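Local coordinates for putative antioxidant defense protein Mlr4105 (Mesorhizobium loti, PDB 3C1L) that probably has peroxiredoxin activity, as an all-helical AhpD-like member of the carboxymuconolactone decarboxylase family, at residues S78-C83 / L130-A135; C83-T88 / R170-I175; M109-A114 / F126-T131; Q120-E125 / A143-A148. All coordinates share one frame; numbering follows the deposited sequence.

Contact 1. Residues S78-C83 / L130-A135; sequences SSINHC and LTEEPA
The carboxamide of Asn-81 meets a single methyl group of Thr-131, which lies off the amide plane and almost equally far from its oxygen and nitrogen: CG2 of Thr-131 is 3.7 Å from OD1 and 3.8 Å from ND2 of Asn-81. A second flat group, the imidazole of His-82, has the carbonyl oxygen of Ser-79 over one face, 3.7 Å above the ring plane and displaced toward the rim, while the His-82 ring of a neighbouring subunit lies nearly parallel to it. The same Thr-131 methyl also receives Ile-80, the two side chains reaching toward each other tip to tip, with Ile-80 CG2 3.7 Å from Thr-131 CG2. Both CG2 atoms stand anti to their own backbone nitrogen, which turns each methyl toward the facing helix. In this all-helical AhpD-like fold the contact joins the C-terminal ends of helices 67-80 and 118-132, and the first of these stops in a Schellman motif: His-82 takes positive phi, Cys-83 N bonds back to Ser-78 O, and His-82 N makes a weak bond to Ser-79 O. Glu-132 crosses Ile-80 at about a right angle and lays its CG 4.0 Å from Ile-80 CG2, with OE2 hardly farther from that methyl, at 4.1 Å; its carboxylate finds Lys-136 of another subunit. Asn-81 ND2 is engaged by Asn-166 and Asn-169. A water lies 2.6 Å from Asn-81 OD1 and 2.9 Å from Thr-131 O, an oxygen that also accepts from Arg-170 NH2 of a further subunit.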
loop_
_atom_site.group_PDB
_atom_site.type_symbol
_atom_site.label_atom_id
_atom_site.label_comp_id
_atom_site.label_asym_id
_atom_site.label_seq_id
_atom_site.Cartn_x
_atom_site.Cartn_y
_atom_site.Cartn_z
ATOM N N SER B 78 -1.241 17.825 1.562
ATOM C CA SER B 78 -0.631 18.056 0.247
ATOM C C SER B 78 0.738 17.399 0.056
ATOM O O SER B 78 1.105 17.015 -1.081
ATOM C CB SER B 78 -0.494 19.565 0.015
ATOM O OG SER B 78 -1.746 20.206 -0.016
ATOM N N SER B 79 1.478 17.264 1.156
ATOM C CA SER B 79 2.764 16.554 1.181
ATOM C C SER B 79 2.604 15.050 0.967
ATOM O O SER B 79 3.287 14.426 0.172
ATOM C CB SER B 79 3.448 16.758 2.527
ATOM O OG SER B 79 4.748 16.218 2.449
ATOM N N ILE B 80 1.644 14.475 1.657
ATOM C CA ILE B 80 1.285 13.056 1.465
ATOM C C ILE B 80 0.859 12.760 0.026
ATOM O O ILE B 80 1.245 11.737 -0.521
ATOM C CB ILE B 80 0.186 12.678 2.442
ATOM C CG1 ILE B 80 0.721 12.744 3.878
ATOM C CG2 ILE B 80 -0.289 11.280 2.235
ATOM C CD1 ILE B 80 -0.353 12.757 4.919
ATOM N N ASN B 81 0.095 13.659 -0.593
ATOM C CA ASN B 81 -0.454 13.424 -1.932
ATOM C C ASN B 81 0.431 13.993 -3.024
ATOM O O ASN B 81 0.130 13.868 -4.200
ATOM C CB ASN B 81 -1.858 13.999 -2.055
ATOM C CG ASN B 81 -2.892 13.305 -1.147
ATOM O OD1 ASN B 81 -2.858 12.078 -0.902
ATOM N ND2 ASN B 81 -3.863 14.075 -0.719
ATOM N N HIS B 82 1.554 14.574 -2.638
ATOM C CA HIS B 82 2.522 15.126 -3.572
ATOM C C HIS B 82 1.901 16.151 -4.523
ATOM O O HIS B 82 2.129 16.101 -5.710
ATOM C CB HIS B 82 3.280 14.023 -4.343
ATOM C CG HIS B 82 4.162 13.168 -3.473
ATOM N ND1 HIS B 82 5.305 13.645 -2.854
ATOM C CD2 HIS B 82 4.046 11.874 -3.098
ATOM C CE1 HIS B 82 5.866 12.665 -2.169
ATOM N NE2 HIS B 82 5.124 11.583 -2.301
ATOM N N CYS B 83 1.128 17.091 -3.976
ATOM C CA CYS B 83 0.468 18.106 -4.769
ATOM C C CYS B 83 1.330 19.358 -4.958
ATOM O O CYS B 83 1.465 20.144 -4.049
ATOM C CB CYS B 83 -0.851 18.539 -4.138
ATOM S SG CYS B 83 -1.749 19.760 -5.225
ATOM N N LEU B 130 -6.648 10.370 8.223
ATOM C CA LEU B 130 -7.795 10.696 7.354
ATOM C C LEU B 130 -7.376 10.763 5.851
ATOM O O LEU B 130 -8.192 10.521 4.984
ATOM C CB LEU B 130 -8.452 12.029 7.758
ATOM C CG LEU B 130 -9.840 12.295 7.169
ATOM C CD1 LEU B 130 -10.806 11.218 7.698
ATOM C CD2 LEU B 130 -10.275 13.636 7.535
ATOM N N THR B 131 -6.129 11.106 5.569
ATOM C CA THR B 131 -5.621 11.203 4.160
ATOM C C THR B 131 -5.263 9.836 3.587
ATOM O O THR B 131 -5.565 9.523 2.413
ATOM C CB THR B 131 -4.418 12.159 4.054
ATOM O OG1 THR B 131 -4.836 13.475 4.450
ATOM C CG2 THR B 131 -3.847 12.236 2.631
ATOM N N GLU B 132 -4.631 9.007 4.401
ATOM C CA GLU B 132 -4.146 7.689 3.946
ATOM C C GLU B 132 -5.134 6.539 4.080
ATOM O O GLU B 132 -5.103 5.586 3.303
ATOM C CB GLU B 132 -2.880 7.296 4.688
ATOM C CG GLU B 132 -1.699 8.266 4.520
ATOM C CD GLU B 132 -0.480 7.884 5.364
ATOM O OE1 GLU B 132 -0.557 7.041 6.327
ATOM O OE2 GLU B 132 0.564 8.485 5.074
ATOM N N GLU B 133 -5.972 6.568 5.081
ATOM C CA GLU B 133 -6.831 5.400 5.322
ATOM C C GLU B 133 -8.108 5.859 5.995
ATOM O O GLU B 133 -8.337 5.630 7.184
ATOM C CB GLU B 133 -6.098 4.290 6.102
ATOM C CG GLU B 133 -5.220 4.801 7.193
ATOM C CD GLU B 133 -4.285 3.730 7.839
ATOM O OE1 GLU B 133 -4.227 2.557 7.373
ATOM O OE2 GLU B 133 -3.626 4.084 8.862
ATOM N N PRO B 134 -8.914 6.574 5.229
ATOM C CA PRO B 134 -10.156 7.046 5.789
ATOM C C PRO B 134 -11.123 5.916 6.217
ATOM O O PRO B 134 -11.931 6.134 7.104
ATOM C CB PRO B 134 -10.726 7.910 4.664
ATOM C CG PRO B 134 -10.097 7.362 3.390
ATOM C CD PRO B 134 -8.715 7.017 3.838
ATOM N N ALA B 135 -11.008 4.719 5.651
ATOM C CA ALA B 135 -11.849 3.569 6.081
ATOM C C ALA B 135 -11.667 3.165 7.561
ATOM O O ALA B 135 -12.580 2.582 8.167
ATOM C CB ALA B 135 -11.591 2.340 5.170
HETATM O O HOH W 1 -4.896 10.612 -0.142
#

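Contact 2. Residues C83-T88 / R170-I175; sequences CYYCLT and RVAAAI
Ala-172 points its methyl at the first turn of helix 84-98, between Cys-83 and Tyr-85, and so brings helix 152-175 against the CXXC motif of this AhpD-like protein, formed by Cys-83 and Cys-86. In AhpD relatives such a cysteine pair is the redox centre, and a similar role here is plausible. The side chains are turned quite differently toward that methyl. Tyr-85 starts toward Ala-172, its CB 3.7 Å from Ala-172 CB, but the ring then swings away and carries its hydroxyl to the backbone nitrogen of Val-37; the alanine therefore packs mainly on the root of the tyrosine and sees the ring obliquely. Cys-83 comes in from beside, with SG 3.9 Å from Ala-172 CB. Its sulfur stands anti to the backbone nitrogen (chi1 -176°), a rotation that folds it over the helix start, where it works as the N-cap: Cys-86 N donates to Cys-83 SG at 3.5 Å, with an N-H...S angle of 155°. The two sulfurs, Cys-83 SG and Cys-86 SG, are 3.6 Å apart, close neighbours yet too far apart for a disulfide in this model. Replacing Cys-83 with alanine is likely to cost the amide of Cys-86 its cap and to open a gap beside the Ala-172 methyl. Every touching residue is buried, and Asn-169 packs on both cysteines. In the same first turn, the carbonyl oxygen of Tyr-84 is gripped twice, by Thr-88 N at 3.2 Å and by Thr-88 OG1 at 2.8 Å.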
loop_
_atom_site.group_PDB
_atom_site.type_symbol
_atom_site.label_atom_id
_atom_site.label_comp_id
_atom_site.label_asym_id
_atom_site.label_seq_id
_atom_site.Cartn_x
_atom_site.Cartn_y
_atom_site.Cartn_z
ATOM N N CYS B 83 1.128 17.091 -3.976
ATOM C CA CYS B 83 0.468 18.106 -4.769
ATOM C C CYS B 83 1.330 19.358 -4.958
ATOM O O CYS B 83 1.465 20.144 -4.049
ATOM C CB CYS B 83 -0.851 18.539 -4.138
ATOM S SG CYS B 83 -1.749 19.760 -5.225
ATOM N N TYR B 84 1.861 19.533 -6.163
ATOM C CA TYR B 84 2.672 20.695 -6.504
ATOM C C TYR B 84 1.971 22.064 -6.319
ATOM O O TYR B 84 2.578 23.034 -5.831
ATOM C CB TYR B 84 3.124 20.559 -7.941
ATOM C CG TYR B 84 3.934 21.716 -8.420
ATOM C CD1 TYR B 84 5.038 22.156 -7.699
ATOM C CD2 TYR B 84 3.601 22.381 -9.603
ATOM C CE1 TYR B 84 5.786 23.232 -8.127
ATOM C CE2 TYR B 84 4.351 23.441 -10.033
ATOM C CZ TYR B 84 5.442 23.848 -9.301
ATOM O OH TYR B 84 6.161 24.908 -9.745
ATOM N N TYR B 85 0.705 22.140 -6.694
ATOM C CA TYR B 85 -0.036 23.379 -6.609
ATOM C C TYR B 85 -0.092 23.813 -5.154
ATOM O O TYR B 85 0.272 24.960 -4.779
ATOM C CB TYR B 85 -1.477 23.278 -7.206
ATOM C CG TYR B 85 -2.101 24.668 -7.247
ATOM C CD1 TYR B 85 -2.710 25.226 -6.122
ATOM C CD2 TYR B 85 -1.987 25.454 -8.367
ATOM C CE1 TYR B 85 -3.205 26.546 -6.154
ATOM C CE2 TYR B 85 -2.489 26.763 -8.401
ATOM C CZ TYR B 85 -3.085 27.301 -7.299
ATOM O OH TYR B 85 -3.550 28.624 -7.383
ATOM N N CYS B 86 -0.505 22.870 -4.331
ATOM C CA CYS B 86 -0.864 23.171 -2.983
ATOM C C CYS B 86 0.321 23.288 -2.104
ATOM O O CYS B 86 0.316 24.138 -1.209
ATOM C CB CYS B 86 -1.816 22.136 -2.440
ATOM S SG CYS B 86 -3.469 22.238 -3.207
ATOM N N LEU B 87 1.361 22.497 -2.377
ATOM C CA LEU B 87 2.582 22.633 -1.615
ATOM C C LEU B 87 3.259 23.997 -1.839
ATOM O O LEU B 87 3.778 24.612 -0.895
ATOM C CB LEU B 87 3.535 21.471 -1.900
ATOM C CG LEU B 87 3.096 20.127 -1.325
ATOM C CD1 LEU B 87 3.949 18.962 -1.840
ATOM C CD2 LEU B 87 3.120 20.176 0.223
ATOM N N THR B 88 3.229 24.457 -3.086
ATOM C CA THR B 88 3.714 25.766 -3.443
ATOM C C THR B 88 2.957 26.922 -2.758
ATOM O O THR B 88 3.588 27.811 -2.169
ATOM C CB THR B 88 3.692 25.924 -4.970
ATOM O OG1 THR B 88 4.605 24.994 -5.518
ATOM C CG2 THR B 88 4.072 27.353 -5.433
ATOM N N ARG B 170 -6.641 16.691 -5.607
ATOM C CA ARG B 170 -7.072 15.802 -6.676
ATOM C C ARG B 170 -7.522 16.638 -7.869
ATOM O O ARG B 170 -7.240 16.285 -9.006
ATOM C CB ARG B 170 -8.133 14.808 -6.171
ATOM C CG ARG B 170 -7.502 13.759 -5.267
ATOM C CD ARG B 170 -8.469 12.781 -4.690
ATOM N NE ARG B 170 -7.785 11.619 -4.061
ATOM C CZ ARG B 170 -7.316 11.574 -2.818
ATOM N NH1 ARG B 170 -7.413 12.623 -2.008
ATOM N NH2 ARG B 170 -6.714 10.485 -2.387
ATOM N N VAL B 171 -8.191 17.756 -7.628
ATOM C CA VAL B 171 -8.521 18.601 -8.738
ATOM C C VAL B 171 -7.214 19.093 -9.423
ATOM O O VAL B 171 -7.092 18.964 -10.639
ATOM C CB VAL B 171 -9.488 19.774 -8.365
ATOM C CG1 VAL B 171 -9.661 20.754 -9.571
ATOM C CG2 VAL B 171 -10.835 19.208 -7.890
ATOM N N ALA B 172 -6.228 19.573 -8.660
ATOM C CA ALA B 172 -4.952 20.046 -9.261
ATOM C C ALA B 172 -4.158 18.913 -9.963
ATOM O O ALA B 172 -3.655 19.080 -11.088
ATOM C CB ALA B 172 -4.080 20.788 -8.172
ATOM N N ALA B 173 -4.094 17.741 -9.326
ATOM C CA ALA B 173 -3.411 16.586 -9.887
ATOM C C ALA B 173 -4.071 16.166 -11.189
ATOM O O ALA B 173 -3.415 16.012 -12.219
ATOM C CB ALA B 173 -3.404 15.442 -8.890
ATOM N N ALA B 174 -5.390 16.025 -11.152
ATOM C CA ALA B 174 -6.144 15.568 -12.304
ATOM C C ALA B 174 -5.947 16.456 -13.519
ATOM O O ALA B 174 -5.872 15.913 -14.618
ATOM C CB ALA B 174 -7.638 15.462 -11.978
ATOM N N ILE B 175 -5.890 17.794 -13.342
ATOM C CA ILE B 175 -5.706 18.720 -14.496
ATOM C C ILE B 175 -4.324 19.391 -14.636
ATOM O O ILE B 175 -4.167 20.260 -15.521
ATOM C CB ILE B 175 -6.760 19.840 -14.540
ATOM C CG1 ILE B 175 -6.545 20.863 -13.407
ATOM C CG2 ILE B 175 -8.190 19.253 -14.479
ATOM C CD1 ILE B 175 -7.560 21.965 -13.510
#

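Contact 3. Residues M109-A114 / F126-T131; sequences MNFRAA and FAVKLT
An Asx turn just after helix 101-109 sets Phe-111 and Arg-112 against Val-128 of helix 118-132. All of the contact converges on one methyl: Val-128 CG2 approaches the Phe-111 ring obliquely, 3.6 Å from CE2, and lies 4.0 Å from Arg-112 NH2. Phe-111 holds its CG between the backbone nitrogen and the carbonyl carbon (chi1 77°), and that position directs the ring across to the valine. Its neighbour folds back on it. Arg-112 CG sits 3.7 Å above one face of the phenyl ring, and Phe-111 CE2 in turn lies over a face of the guanidinium, displaced toward its rim. The Asx turn is made by Asn-110 OD1, which accepts from Arg-112 N at 3.1 Å, and in this link between helices 101-109 and 118-132, which includes a 3-10 turn at 111-113, the same oxygen also takes Arg-112 NH1 at 3.0 Å. These two donors come from opposite faces of the amide plane, NH1 well above it. The second bond helps to hold the arginine end to the turn. With a serine in place of Arg-112, Asn-110 OD1 would probably lose its side-chain donor and the phenyl face its cover of arginine chain. Asn-110 ND2 is meanwhile bonded to Ala-135 O and His-82 O of two neighbouring subunits, and Val-128 packs on Ile-80 of helix 67-80.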
loop_
_atom_site.group_PDB
_atom_site.type_symbol
_atom_site.label_atom_id
_atom_site.label_comp_id
_atom_site.label_asym_id
_atom_site.label_seq_id
_atom_site.Cartn_x
_atom_site.Cartn_y
_atom_site.Cartn_z
HETATM N N MSE B 109 8.059 18.927 3.602
HETATM C CA MSE B 109 8.942 17.754 3.478
HETATM C C MSE B 109 8.549 16.628 4.430
HETATM O O MSE B 109 8.399 15.499 4.009
HETATM C CB MSE B 109 10.379 18.179 3.722
HETATM C CG MSE B 109 10.931 19.109 2.632
HETATM SE SE MSE B 109 12.553 20.021 3.061
HETATM C CE MSE B 109 12.982 20.808 1.339
ATOM N N ASN B 110 8.399 16.947 5.714
ATOM C CA ASN B 110 8.030 15.980 6.745
ATOM C C ASN B 110 7.876 16.723 8.024
ATOM O O ASN B 110 8.854 17.136 8.647
ATOM C CB ASN B 110 9.096 14.888 6.925
ATOM C CG ASN B 110 8.581 13.681 7.664
ATOM O OD1 ASN B 110 7.774 13.784 8.591
ATOM N ND2 ASN B 110 9.075 12.506 7.262
ATOM N N PHE B 111 6.621 16.940 8.387
ATOM C CA PHE B 111 6.254 17.668 9.598
ATOM C C PHE B 111 6.768 17.057 10.892
ATOM O O PHE B 111 6.851 17.742 11.900
ATOM C CB PHE B 111 4.729 17.807 9.681
ATOM C CG PHE B 111 4.025 16.555 10.111
ATOM C CD1 PHE B 111 3.958 16.221 11.438
ATOM C CD2 PHE B 111 3.458 15.702 9.183
ATOM C CE1 PHE B 111 3.340 15.072 11.849
ATOM C CE2 PHE B 111 2.828 14.554 9.604
ATOM C CZ PHE B 111 2.769 14.238 10.932
ATOM N N ARG B 112 7.097 15.769 10.870
ATOM C CA ARG B 112 7.649 15.098 12.038
ATOM C C ARG B 112 9.016 15.648 12.435
ATOM O O ARG B 112 9.425 15.484 13.582
ATOM C CB ARG B 112 7.759 13.594 11.786
ATOM C CG ARG B 112 6.399 12.954 11.589
ATOM C CD ARG B 112 6.532 11.517 11.135
ATOM N NE ARG B 112 5.227 11.055 10.696
ATOM C CZ ARG B 112 4.721 11.235 9.482
ATOM N NH1 ARG B 112 5.421 11.846 8.544
ATOM N NH2 ARG B 112 3.507 10.790 9.218
ATOM N N ALA B 113 9.710 16.288 11.492
ATOM C CA ALA B 113 10.980 16.993 11.771
ATOM C C ALA B 113 10.777 18.341 12.486
ATOM O O ALA B 113 11.711 18.913 12.958
ATOM C CB ALA B 113 11.784 17.197 10.461
ATOM N N ALA B 114 9.563 18.871 12.552
ATOM C CA ALA B 114 9.353 20.165 13.221
ATOM C C ALA B 114 9.096 19.988 14.726
ATOM O O ALA B 114 8.559 18.995 15.170
ATOM C CB ALA B 114 8.236 20.936 12.561
ATOM N N PHE B 126 -3.922 13.065 13.030
ATOM C CA PHE B 126 -5.285 12.754 12.577
ATOM C C PHE B 126 -5.450 12.994 11.035
ATOM O O PHE B 126 -5.957 12.138 10.286
ATOM C CB PHE B 126 -6.281 13.546 13.356
ATOM C CG PHE B 126 -7.696 13.222 13.046
ATOM C CD1 PHE B 126 -8.291 12.078 13.573
ATOM C CD2 PHE B 126 -8.464 14.081 12.259
ATOM C CE1 PHE B 126 -9.610 11.761 13.306
ATOM C CE2 PHE B 126 -9.807 13.766 11.951
ATOM C CZ PHE B 126 -10.387 12.604 12.497
ATOM N N ALA B 127 -5.009 14.158 10.581
ATOM C CA ALA B 127 -5.024 14.516 9.134
ATOM C C ALA B 127 -4.309 13.476 8.248
ATOM O O ALA B 127 -4.788 13.161 7.159
ATOM C CB ALA B 127 -4.420 15.899 8.930
ATOM N N VAL B 128 -3.149 12.979 8.685
ATOM C CA VAL B 128 -2.426 11.897 7.995
ATOM C C VAL B 128 -3.266 10.640 7.870
ATOM O O VAL B 128 -3.434 10.121 6.777
ATOM C CB VAL B 128 -1.097 11.483 8.705
ATOM C CG1 VAL B 128 -0.579 10.202 8.110
ATOM C CG2 VAL B 128 -0.045 12.573 8.589
ATOM N N LYS B 129 -3.861 10.202 8.976
ATOM C CA LYS B 129 -4.756 9.015 8.956
ATOM C C LYS B 129 -6.013 9.225 8.103
ATOM O O LYS B 129 -6.393 8.387 7.333
ATOM C CB LYS B 129 -5.173 8.572 10.382
ATOM C CG LYS B 129 -5.822 7.198 10.353
ATOM C CD LYS B 129 -6.036 6.590 11.662
ATOM C CE LYS B 129 -6.701 5.238 11.495
ATOM N NZ LYS B 129 -7.071 4.688 12.843
ATOM N N LEU B 130 -6.648 10.370 8.223
ATOM C CA LEU B 130 -7.795 10.696 7.354
ATOM C C LEU B 130 -7.376 10.763 5.851
ATOM O O LEU B 130 -8.192 10.521 4.984
ATOM C CB LEU B 130 -8.452 12.029 7.758
ATOM C CG LEU B 130 -9.840 12.295 7.169
ATOM C CD1 LEU B 130 -10.806 11.218 7.698
ATOM C CD2 LEU B 130 -10.275 13.636 7.535
ATOM N N THR B 131 -6.129 11.106 5.569
ATOM C CA THR B 131 -5.621 11.203 4.160
ATOM C C THR B 131 -5.263 9.836 3.587
ATOM O O THR B 131 -5.565 9.523 2.413
ATOM C CB THR B 131 -4.418 12.159 4.054
ATOM O OG1 THR B 131 -4.836 13.475 4.450
ATOM C CG2 THR B 131 -3.847 12.236 2.631
#

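Contact 4. Residues Q120-E125 / A143-A148; sequences QTAMLE and AALRKA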
loop_
_atom_site.group_PDB
_atom_site.type_symbol
_atom_site.label_atom_id
_atom_site.label_comp_id
_atom_site.label_asym_id
_atom_site.label_seq_id
_atom_site.Cartn_x
_atom_site.Cartn_y
_atom_site.Cartn_z
ATOM N N GLN B 120 -0.468 20.285 18.094
ATOM C CA GLN B 120 -0.202 20.317 16.641
ATOM C C GLN B 120 0.107 18.940 16.064
ATOM O O GLN B 120 -0.345 18.601 14.972
ATOM C CB GLN B 120 0.946 21.260 16.319
ATOM C CG GLN B 120 0.627 22.739 16.556
ATOM C CD GLN B 120 1.898 23.602 16.595
ATOM O OE1 GLN B 120 2.938 23.193 17.096
ATOM N NE2 GLN B 120 1.794 24.814 16.086
ATOM N N THR B 121 0.890 18.158 16.804
ATOM C CA THR B 121 1.131 16.768 16.486
ATOM C C THR B 121 -0.187 15.955 16.403
ATOM O O THR B 121 -0.370 15.205 15.467
ATOM C CB THR B 121 2.129 16.137 17.473
ATOM O OG1 THR B 121 3.347 16.889 17.434
ATOM C CG2 THR B 121 2.430 14.665 17.164
ATOM N N ALA B 122 -1.070 16.066 17.379
ATOM C CA ALA B 122 -2.286 15.287 17.374
ATOM C C ALA B 122 -3.169 15.599 16.159
ATOM O O ALA B 122 -3.763 14.707 15.565
ATOM C CB ALA B 122 -3.059 15.467 18.681
HETATM N N MSE B 123 -3.217 16.885 15.815
HETATM C CA MSE B 123 -3.970 17.418 14.710
HETATM C C MSE B 123 -3.519 16.867 13.354
HETATM O O MSE B 123 -4.335 16.410 12.536
HETATM C CB MSE B 123 -3.793 18.949 14.755
HETATM C CG MSE B 123 -4.399 19.698 13.613
HETATM SE SE MSE B 123 -4.213 21.597 13.962
HETATM C CE MSE B 123 -2.254 21.733 13.507
ATOM N N LEU B 124 -2.204 16.869 13.178
ATOM C CA LEU B 124 -1.551 16.505 11.962
ATOM C C LEU B 124 -1.558 14.998 11.848
ATOM O O LEU B 124 -1.751 14.476 10.771
ATOM C CB LEU B 124 -0.111 17.079 11.929
ATOM C CG LEU B 124 0.069 18.606 11.695
ATOM C CD1 LEU B 124 1.540 18.999 11.426
ATOM C CD2 LEU B 124 -0.798 19.129 10.579
ATOM N N GLU B 125 -1.379 14.288 12.953
ATOM C CA GLU B 125 -1.471 12.831 12.879
ATOM C C GLU B 125 -2.895 12.383 12.508
ATOM O O GLU B 125 -3.058 11.435 11.721
ATOM C CB GLU B 125 -0.993 12.164 14.176
ATOM C CG GLU B 125 0.531 12.332 14.462
ATOM C CD GLU B 125 1.452 11.488 13.573
ATOM O OE1 GLU B 125 0.955 10.832 12.614
ATOM O OE2 GLU B 125 2.693 11.482 13.839
ATOM N N ALA B 143 -11.176 10.425 20.157
ATOM C CA ALA B 143 -10.799 10.412 21.551
ATOM C C ALA B 143 -9.401 11.008 21.723
ATOM O O ALA B 143 -9.188 11.825 22.609
ATOM C CB ALA B 143 -10.866 8.989 22.105
ATOM N N ALA B 144 -8.463 10.635 20.859
ATOM C CA ALA B 144 -7.089 11.159 20.944
ATOM C C ALA B 144 -7.038 12.682 20.669
ATOM O O ALA B 144 -6.306 13.386 21.345
ATOM C CB ALA B 144 -6.161 10.383 20.023
ATOM N N LEU B 145 -7.843 13.205 19.740
ATOM C CA LEU B 145 -7.931 14.655 19.548
ATOM C C LEU B 145 -8.483 15.325 20.807
ATOM O O LEU B 145 -7.998 16.407 21.225
ATOM C CB LEU B 145 -8.805 15.049 18.340
ATOM C CG LEU B 145 -8.205 14.787 16.946
ATOM C CD1 LEU B 145 -9.216 15.025 15.764
ATOM C CD2 LEU B 145 -6.957 15.567 16.747
ATOM N N ARG B 146 -9.513 14.732 21.404
ATOM C CA ARG B 146 -10.031 15.256 22.668
ATOM C C ARG B 146 -9.007 15.289 23.788
ATOM O O ARG B 146 -8.939 16.269 24.510
ATOM C CB ARG B 146 -11.245 14.511 23.136
ATOM C CG ARG B 146 -12.453 14.687 22.265
ATOM C CD ARG B 146 -13.659 14.221 23.020
ATOM N NE ARG B 146 -14.798 14.177 22.135
ATOM C CZ ARG B 146 -15.177 13.122 21.431
ATOM N NH1 ARG B 146 -14.576 11.936 21.554
ATOM N NH2 ARG B 146 -16.212 13.243 20.632
ATOM N N LYS B 147 -8.198 14.246 23.919
ATOM C CA LYS B 147 -7.060 14.261 24.869
ATOM C C LYS B 147 -6.062 15.405 24.586
ATOM O O LYS B 147 -5.388 15.868 25.499
ATOM C CB LYS B 147 -6.280 12.928 24.833
ATOM C CG LYS B 147 -7.080 11.783 25.267
ATOM C CD LYS B 147 -6.261 10.499 25.427
ATOM C CE LYS B 147 -7.237 9.326 25.632
ATOM N NZ LYS B 147 -6.597 8.015 25.982
ATOM N N ALA B 148 -5.950 15.845 23.331
ATOM C CA ALA B 148 -5.046 16.950 22.973
ATOM C C ALA B 148 -5.696 18.338 23.211
ATOM O O ALA B 148 -5.050 19.381 23.011
ATOM C CB ALA B 148 -4.594 16.787 21.540
#
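Ala-122 faces Ala-148 and Leu-145 across a helical hairpin, in which helices 118-132 and 139-147, successive in the chain and running in broadly opposite directions, pack side by side. The apolar contacts are few, and one is close. Ala-122 CB and Ala-148 CB both point across the interface and meet at 3.5 Å, methyl on methyl, while Ala-122 CB and Leu-145 CD2 are further apart at 4.4 Å. The small side chain of Ala-122 permits a near approach of the backbones: its CA is 6.1 Å from the CA of Leu-145. A second kind of contact is between side chain and backbone. Leu-145 does not set out straight at its neighbour; with CG anti to its own carbonyl carbon (chi1 -73°), the branch is carried across, and CD2 settles on the peptide between Ala-122 and Met-123, a selenomethionine, 4.1 Å from Met-123 CA. The long side chain of that residue leads away toward Ile-73 of helix 67-80 and Ile-158 of helix 152-175, whereas Leu-145 also packs on Ile-155, so the buried side of the hairpin rests on helices 67-80 and 152-175. Among the polar bonds, Ala-148 N makes weak ones to the carbonyls of Ala-144 and Leu-145 where helix 139-147 ends, and Arg-146 forms salt bridges with Glu-139 of its own helix and Asp-152 at the start of helix 152-175. Nearest to the leucine branch is a carbonyl oxygen: Ala-122 O lies 3.5 Å from Leu-145 CD2.

How the contacts relate
Helix 118-132 is the common support of contacts 4, 3 and 1, in that order along it, the last two overlapping. Contacts 1 and 3, with centres about 9 Å apart, share Leu-130 and Thr-131 and join where Ile-80 CD1 lies 3.7 Å from Val-128 CG2. Contact 4, about 12 Å from contact 3 by centres, meets it, among other places, where Phe-126 touches Leu-145 and Phe-111 touches Leu-124. Cys-83 ties contact 1 to contact 2: the Schellman turn of one leads directly into the CXXC helix start of the other. Contact 4 is remote from that cysteine pair, its centre about 26 Å from contact 2. PEG, probably from crystallisation, lies about 4 Å from the Tyr-85 side chain in contact 2; PEG is likewise about 4 Å from that of Glu-132 in contact 1.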